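Side-chain contacts in glyoxalase-like domain protein (Staphylococcus aureus, PDB 3P8A), which is of unknown function but belongs to the vicinal oxygen chelate (VOC) family and carries a glyoxalase-like domain: residues D33-D36 / R37-F40; A119-N122 / K123-E127; K199-S202 / Q203-N207. One frame throughout, in Å; residues are numbered along the deposited sequence.

Three short-range contacts, met in chain order, illustrate how a beta-rich chain turns out of one strand on its way to the next. Interaction 1 lies in the loop between strands 24-31 and 48-53, interaction 2 on helix 117-125 and interaction 3 at the start of helix 201-212. Interaction 1 lies across the chain's centre from the other two, its centre about 38 Å from that of interaction 2 and about 33 Å from that of interaction 3. Interactions 2 and 3 have centres about 21 Å apart and nearest atoms about 7 Å apart, without touching. A tetraethylene glycol, probably from the crystallisation liquor, lies about 3 Å from the side chain of Ser202 in interaction 3.

Interaction 1 of 3, residues D33-D36 / R37-F40; sequences DQLD and RFSF
Gln34 and Leu35 each offer a backbone carbonyl to an amide three residues on, and these two bonds shape the turn. Arg37 N donates to Gln34 O at 3.3 Å, and Phe38 N donates to Leu35 O at 3.1 Å.

Leu35 O takes a second hydrogen bond from Lys61 NZ, and the same ammonium group also binds Phe38 O, so one lysine ties both ends of the second turn to strand 58-64. Among the donors of the loop, Leu35 N is satisfied by Asp74 OD2 and Asp33 N by Gln105 OE1. The turn and the residue before it are thus tied to neighbouring elements by Lys61, Asp74 and Gln105.

The longer side chains run along the outside. Gln34 and Arg37 extend next to one another in the same direction, the guanidinium turned at right angles to the amide. Here the touching is done by the arginine's aliphatic part: Gln34 OE1 is 3.5 Å from Arg37 CD and farther, at 3.8 Å, from Arg37 NE. On the inner side Leu35 CD1 reaches Phe38 CB at 4.2 Å. A chi1 of -174° sends the Phe38 ring away from Leu35 and onto Leu72 of strand 69-75, on which Leu35 also packs, so that CB and not the ring makes the closest approach to Leu35 CD1.

Consecutive bonds from residue i+3 back to i (34-37 and 35-38), with Leu35, Asp36 and Arg37 all near helical backbone angles, make two overlapping type I-like beta turns. In this protein they follow strand 24-31 in the connection to strand 48-53, a strand of the same mixed sheet, running parallel to it but not next to it, within the glyoxalase-like domain.

Interaction 2 of 3, residues A119-N122 / K123-E127; sequences AVKN and KLQSE
Helix 117-125 lies in the crossover connection between the parallel strands 106-113 and 130-139, and its last turns supply this contact. Successive amides reach back four residues: Lys123 N to Ala119 O, Leu124 N to Val120 O at 3.0 Å, Gln125 N to Lys121 O at 2.9 Å, and Ser126 N to Asn122 O, the most bent of the four at 137°.

On the inner face the Val120 and Leu124 side chains run alongside each other in a common direction, with Val120 CG1 4.0 Å from Leu124 CD1. Both also touch Phe167 of strand 166-170, which seats the helix on its sheet.

At the helix flank, Lys121 and Gln125 cross at a slant. The lysine is fully extended, its CG swung opposite the amide nitrogen (chi1 179°), and brings its CE to 3.5 Å from Gln125 OE1, while its NZ goes on to bind Gly133 O.

Toward the C-terminal end, Ser126 OG turns back to donate to Lys123 O at 2.7 Å. The Lys123 chain bends at chi2 (-99°), which takes NZ to the syn side of Glu127 OE1 in a 2.8 Å salt bridge; Asp213 OD1 is a second partner, in a long and weak ion pair.

Val120 and Leu124 thus give the sheet an apolar face, Lys121 lays its methylenes on it and carries its ammonium to Gly133 O, and Ser126 and the Lys123-Glu127 pair add polar bonds toward the C-terminal end of the segment. The nearby carboxylate would be expected to favour the charged form of Lys123.

Interaction 3 of 3, residues K199-S202 / Q203-N207; sequences KNRS and QTVSN
This is a local contact at the N-terminus of helix 201-212, at the surface, where the chain leaves strand 189-198 and enters the helix, with Asn200 in the N-cap position. The first turns are set by backbone bonds: Thr204 N donates to Asn200 O at 3.1 Å, Val205 N to Arg201 O at 2.9 Å, and Ser206 N to Ser202 O.

The side chains of Asn200 and Gln203 cross at close quarters, their amide planes 81° apart. Asn200 ND2 lies 3.5 Å from Gln203 CB, so one amide rests against the aliphatic root of the other. A water joins their ends: it accepts from Asn200 ND2 at 3.2 Å and donates to Gln203 OE1 at 3.1 Å. A bend at chi2 (54°) curls the Gln203 chain so that it also brings NE2 to Asn207 OD1 at 3.2 Å. That bond lies in Gln203's amide plane, but its donor stands 49° above the carbonyl plane of Asn207.

On another side of the helix, Arg201 and Val205 run alongside, with Arg201 CG 3.9 Å from Val205 CG2. The guanidinium is held beyond this contact by a salt bridge from NE to Asp239 and by hydrogen bonds from NH1 to Thr224 and Asn220 O. Thr204 OG1 bonds to Ser198 OG, which also receives Asn200 N, so the last residue of the strand is tied to the first turn of the helix.

The polar groups are thus linked in series, Asn200 to water to Gln203 to Asn207; both OE1 and NE2 of Gln203 are engaged, which would favour this rotation of the amide. Arg201, meanwhile, presents its CG to Val205 and its guanidinium to Asp239, an aliphatic and an ionic grip from one side chain.

Interaction 1 of 3, residues D33-D36 / R37-F40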
loop_
_atom_site.group_PDB
_atom_site.type_symbol
_atom_site.label_atom_id
_atom_site.label_comp_id
_atom_site.label_asym_id
_atom_site.label_seq_id
_atom_site.Cartn_x
_atom_site.Cartn_y
_atom_site.Cartn_z
ATOM N N ASP A 33 -4.309 -4.826 -14.969
ATOM C CA ASP A 33 -4.732 -4.345 -16.284
ATOM C C ASP A 33 -6.172 -4.835 -16.523
ATOM O O ASP A 33 -6.496 -5.925 -16.082
ATOM C CB ASP A 33 -3.809 -4.910 -17.376
ATOM C CG ASP A 33 -4.286 -4.611 -18.780
ATOM O OD1 ASP A 33 -4.417 -3.421 -19.116
ATOM O OD2 ASP A 33 -4.504 -5.566 -19.544
ATOM N N GLN A 34 -7.031 -4.034 -17.206
ATOM C CA GLN A 34 -8.426 -4.430 -17.474
ATOM C C GLN A 34 -9.167 -4.761 -16.179
ATOM O O GLN A 34 -9.825 -5.805 -16.048
ATOM C CB GLN A 34 -8.514 -5.604 -18.491
ATOM C CG GLN A 34 -8.073 -5.211 -19.903
ATOM C CD GLN A 34 -7.968 -6.402 -20.826
ATOM O OE1 GLN A 34 -8.714 -7.387 -20.720
ATOM N NE2 GLN A 34 -7.043 -6.326 -21.773
ATOM N N LEU A 35 -9.015 -3.868 -15.191
ATOM C CA LEU A 35 -9.632 -4.007 -13.866
ATOM C C LEU A 35 -11.165 -4.093 -13.892
ATOM O O LEU A 35 -11.723 -4.741 -13.020
ATOM C CB LEU A 35 -9.143 -2.857 -12.949
ATOM C CG LEU A 35 -9.670 -2.744 -11.526
ATOM C CD1 LEU A 35 -9.394 -4.017 -10.709
ATOM C CD2 LEU A 35 -9.093 -1.530 -10.857
ATOM N N ASP A 36 -11.843 -3.478 -14.880
ATOM C CA ASP A 36 -13.314 -3.537 -14.946
ATOM C C ASP A 36 -13.873 -4.949 -15.082
ATOM O O ASP A 36 -14.985 -5.211 -14.629
ATOM C CB ASP A 36 -13.859 -2.693 -16.083
ATOM C CG ASP A 36 -13.967 -1.231 -15.748
ATOM O OD1 ASP A 36 -14.325 -0.911 -14.582
ATOM O OD2 ASP A 36 -13.766 -0.403 -16.659
ATOM N N ARG A 37 -13.101 -5.844 -15.718
ATOM C CA ARG A 37 -13.493 -7.234 -15.958
ATOM C C ARG A 37 -13.169 -8.109 -14.754
ATOM O O ARG A 37 -13.706 -9.210 -14.617
ATOM C CB ARG A 37 -12.714 -7.785 -17.176
ATOM C CG ARG A 37 -13.033 -7.091 -18.502
ATOM C CD ARG A 37 -11.996 -7.397 -19.571
ATOM N NE ARG A 37 -12.175 -8.729 -20.151
ATOM C CZ ARG A 37 -12.996 -9.008 -21.162
ATOM N NH1 ARG A 37 -13.095 -10.248 -21.620
ATOM N NH2 ARG A 37 -13.729 -8.048 -21.717
ATOM N N PHE A 38 -12.255 -7.627 -13.912
ATOM C CA PHE A 38 -11.685 -8.359 -12.797
ATOM C C PHE A 38 -12.572 -8.603 -11.596
ATOM O O PHE A 38 -13.257 -7.703 -11.127
ATOM C CB PHE A 38 -10.326 -7.736 -12.383
ATOM C CG PHE A 38 -9.582 -8.503 -11.312
ATOM C CD1 PHE A 38 -8.702 -9.522 -11.652
ATOM C CD2 PHE A 38 -9.794 -8.234 -9.968
ATOM C CE1 PHE A 38 -8.040 -10.252 -10.665
ATOM C CE2 PHE A 38 -9.143 -8.976 -8.979
ATOM C CZ PHE A 38 -8.265 -9.977 -9.334
ATOM N N SER A 39 -12.446 -9.812 -11.040
ATOM C CA SER A 39 -13.006 -10.280 -9.781
ATOM C C SER A 39 -12.020 -11.305 -9.216
ATOM O O SER A 39 -11.274 -11.924 -9.975
ATOM C CB SER A 39 -14.382 -10.920 -9.975
ATOM O OG SER A 39 -14.337 -11.986 -10.909
ATOM N N PHE A 40 -11.986 -11.461 -7.894
ATOM C CA PHE A 40 -11.146 -12.444 -7.231
ATOM C C PHE A 40 -11.694 -13.857 -7.475
ATOM O O PHE A 40 -12.916 -14.016 -7.583
ATOM C CB PHE A 40 -11.117 -12.170 -5.718
ATOM C CG PHE A 40 -9.906 -11.401 -5.282
ATOM C CD1 PHE A 40 -9.931 -10.016 -5.211
ATOM C CD2 PHE A 40 -8.741 -12.059 -4.927
ATOM C CE1 PHE A 40 -8.800 -9.299 -4.798
ATOM C CE2 PHE A 40 -7.615 -11.345 -4.520
ATOM C CZ PHE A 40 -7.651 -9.972 -4.466
#

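Interaction 2 of 3, residues A119-N122 / K123-E127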
loop_
_atom_site.group_PDB
_atom_site.type_symbol
_atom_site.label_atom_id
_atom_site.label_comp_id
_atom_site.label_asym_id
_atom_site.label_seq_id
_atom_site.Cartn_x
_atom_site.Cartn_y
_atom_site.Cartn_z
ATOM N N ALA A 119 2.746 16.535 11.240
ATOM C CA ALA A 119 3.676 16.065 12.271
ATOM C C ALA A 119 4.624 15.032 11.660
ATOM O O ALA A 119 5.803 15.007 12.015
ATOM C CB ALA A 119 2.916 15.437 13.423
ATOM N N VAL A 120 4.113 14.185 10.741
ATOM C CA VAL A 120 4.939 13.219 10.025
ATOM C C VAL A 120 5.898 13.981 9.137
ATOM O O VAL A 120 7.091 13.697 9.186
ATOM C CB VAL A 120 4.127 12.127 9.259
ATOM C CG1 VAL A 120 5.010 11.353 8.289
ATOM C CG2 VAL A 120 3.485 11.166 10.237
ATOM N N LYS A 121 5.399 14.972 8.370
ATOM C CA LYS A 121 6.232 15.785 7.491
ATOM C C LYS A 121 7.347 16.501 8.288
ATOM O O LYS A 121 8.505 16.462 7.878
ATOM C CB LYS A 121 5.381 16.775 6.684
ATOM C CG LYS A 121 6.208 17.657 5.761
ATOM C CD LYS A 121 5.387 18.690 5.060
ATOM C CE LYS A 121 6.267 19.520 4.162
ATOM N NZ LYS A 121 5.473 20.269 3.159
ATOM N N ASN A 122 6.994 17.097 9.426
ATOM C CA ASN A 122 7.950 17.802 10.282
ATOM C C ASN A 122 9.003 16.851 10.853
ATOM O O ASN A 122 10.172 17.207 10.857
ATOM C CB ASN A 122 7.239 18.591 11.406
ATOM C CG ASN A 122 6.329 19.692 10.918
ATOM O OD1 ASN A 122 6.530 20.280 9.843
ATOM N ND2 ASN A 122 5.273 19.958 11.681
ATOM N N LYS A 123 8.597 15.626 11.273
ATOM C CA LYS A 123 9.509 14.632 11.816
ATOM C C LYS A 123 10.508 14.168 10.754
ATOM O O LYS A 123 11.700 14.026 11.053
ATOM C CB LYS A 123 8.737 13.445 12.431
ATOM C CG LYS A 123 9.596 12.373 13.118
ATOM C CD LYS A 123 9.836 11.179 12.196
ATOM C CE LYS A 123 10.567 10.033 12.854
ATOM N NZ LYS A 123 11.082 9.093 11.831
ATOM N N LEU A 124 10.030 13.919 9.521
ATOM C CA LEU A 124 10.924 13.461 8.455
ATOM C C LEU A 124 11.858 14.584 8.039
ATOM O O LEU A 124 13.054 14.353 7.869
ATOM C CB LEU A 124 10.142 12.897 7.256
ATOM C CG LEU A 124 9.350 11.606 7.474
ATOM C CD1 LEU A 124 8.474 11.328 6.271
ATOM C CD2 LEU A 124 10.276 10.407 7.708
ATOM N N GLN A 125 11.319 15.807 7.927
ATOM C CA GLN A 125 12.094 17.001 7.580
ATOM C C GLN A 125 13.140 17.353 8.647
ATOM O O GLN A 125 14.228 17.812 8.279
ATOM C CB GLN A 125 11.187 18.193 7.258
ATOM C CG GLN A 125 10.478 18.016 5.906
ATOM C CD GLN A 125 9.871 19.280 5.366
ATOM O OE1 GLN A 125 9.768 19.470 4.150
ATOM N NE2 GLN A 125 9.478 20.183 6.246
ATOM N N SER A 126 12.872 17.024 9.931
ATOM C CA SER A 126 13.832 17.261 11.030
ATOM C C SER A 126 14.992 16.250 10.976
ATOM O O SER A 126 15.985 16.418 11.676
ATOM C CB SER A 126 13.133 17.199 12.381
ATOM O OG SER A 126 12.830 15.857 12.731
ATOM N N GLU A 127 14.854 15.191 10.140
ATOM C CA GLU A 127 15.873 14.156 9.908
ATOM C C GLU A 127 16.459 14.308 8.506
ATOM O O GLU A 127 17.184 13.434 8.037
ATOM C CB GLU A 127 15.280 12.742 10.088
ATOM C CG GLU A 127 14.796 12.459 11.502
ATOM C CD GLU A 127 14.075 11.136 11.643
ATOM O OE1 GLU A 127 13.011 10.969 11.001
ATOM O OE2 GLU A 127 14.593 10.254 12.367
#

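Interaction 3 of 3, residues K199-S202 / Q203-N207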
loop_
_atom_site.group_PDB
_atom_site.type_symbol
_atom_site.label_atom_id
_atom_site.label_comp_id
_atom_site.label_asym_id
_atom_site.label_seq_id
_atom_site.Cartn_x
_atom_site.Cartn_y
_atom_site.Cartn_z
ATOM N N LYS A 199 16.746 -6.879 -3.169
ATOM C CA LYS A 199 18.117 -7.219 -3.591
ATOM C C LYS A 199 19.141 -6.557 -2.684
ATOM O O LYS A 199 20.342 -6.806 -2.813
ATOM C CB LYS A 199 18.369 -6.828 -5.061
ATOM C CG LYS A 199 17.662 -7.725 -6.058
ATOM C CD LYS A 199 17.948 -7.284 -7.500
ATOM C CE LYS A 199 17.071 -6.144 -7.945
ATOM N NZ LYS A 199 17.319 -5.814 -9.381
ATOM N N ASN A 200 18.669 -5.721 -1.750
ATOM C CA ASN A 200 19.505 -5.060 -0.761
ATOM C C ASN A 200 18.727 -4.924 0.540
ATOM O O ASN A 200 18.314 -3.840 0.921
ATOM C CB ASN A 200 20.032 -3.691 -1.282
ATOM C CG ASN A 200 21.212 -3.177 -0.489
ATOM O OD1 ASN A 200 21.576 -3.727 0.548
ATOM N ND2 ASN A 200 21.806 -2.081 -0.936
ATOM N N ARG A 201 18.509 -6.046 1.215
ATOM C CA ARG A 201 17.749 -6.097 2.459
ATOM C C ARG A 201 18.269 -5.164 3.516
ATOM O O ARG A 201 17.476 -4.508 4.177
ATOM C CB ARG A 201 17.710 -7.533 2.988
ATOM C CG ARG A 201 17.040 -7.677 4.349
ATOM C CD ARG A 201 16.682 -9.110 4.644
ATOM N NE ARG A 201 17.805 -10.046 4.509
ATOM C CZ ARG A 201 18.339 -10.741 5.518
ATOM N NH1 ARG A 201 17.937 -10.533 6.766
ATOM N NH2 ARG A 201 19.294 -11.625 5.287
ATOM N N SER A 202 19.605 -5.111 3.684
ATOM C CA SER A 202 20.236 -4.254 4.691
ATOM C C SER A 202 19.818 -2.821 4.563
ATOM O O SER A 202 19.450 -2.193 5.559
ATOM C CB SER A 202 21.755 -4.385 4.635
ATOM O OG SER A 202 22.114 -5.484 5.447
ATOM N N GLN A 203 19.826 -2.319 3.327
ATOM C CA GLN A 203 19.408 -0.962 2.987
ATOM C C GLN A 203 17.933 -0.755 3.218
ATOM O O GLN A 203 17.567 0.269 3.801
ATOM C CB GLN A 203 19.759 -0.619 1.538
ATOM C CG GLN A 203 19.775 0.885 1.263
ATOM C CD GLN A 203 20.670 1.678 2.190
ATOM O OE1 GLN A 203 21.885 1.438 2.305
ATOM N NE2 GLN A 203 20.074 2.646 2.877
ATOM N N THR A 204 17.079 -1.707 2.758
ATOM C CA THR A 204 15.613 -1.576 2.931
ATOM C C THR A 204 15.245 -1.475 4.407
ATOM O O THR A 204 14.456 -0.609 4.776
ATOM C CB THR A 204 14.835 -2.683 2.221
ATOM O OG1 THR A 204 15.296 -2.784 0.876
ATOM C CG2 THR A 204 13.344 -2.393 2.174
ATOM N N VAL A 205 15.835 -2.347 5.242
ATOM C CA VAL A 205 15.614 -2.373 6.699
ATOM C C VAL A 205 16.034 -1.046 7.372
ATOM O O VAL A 205 15.248 -0.444 8.126
ATOM C CB VAL A 205 16.299 -3.609 7.328
ATOM C CG1 VAL A 205 16.237 -3.575 8.863
ATOM C CG2 VAL A 205 15.672 -4.895 6.793
ATOM N N SER A 206 17.265 -0.603 7.085
ATOM C CA SER A 206 17.856 0.634 7.605
ATOM C C SER A 206 16.942 1.828 7.297
ATOM O O SER A 206 16.636 2.606 8.202
ATOM C CB SER A 206 19.259 0.836 7.022
ATOM O OG SER A 206 19.774 2.126 7.310
ATOM N N ASN A 207 16.463 1.933 6.039
ATOM C CA ASN A 207 15.569 2.996 5.592
ATOM C C ASN A 207 14.222 2.946 6.280
ATOM O O ASN A 207 13.744 3.986 6.718
ATOM C CB ASN A 207 15.348 2.946 4.071
ATOM C CG ASN A 207 16.512 3.479 3.291
ATOM O OD1 ASN A 207 17.377 4.164 3.831
ATOM N ND2 ASN A 207 16.561 3.153 2.012
HETATM O O HOH W 1 23.761 0.277 0.062
#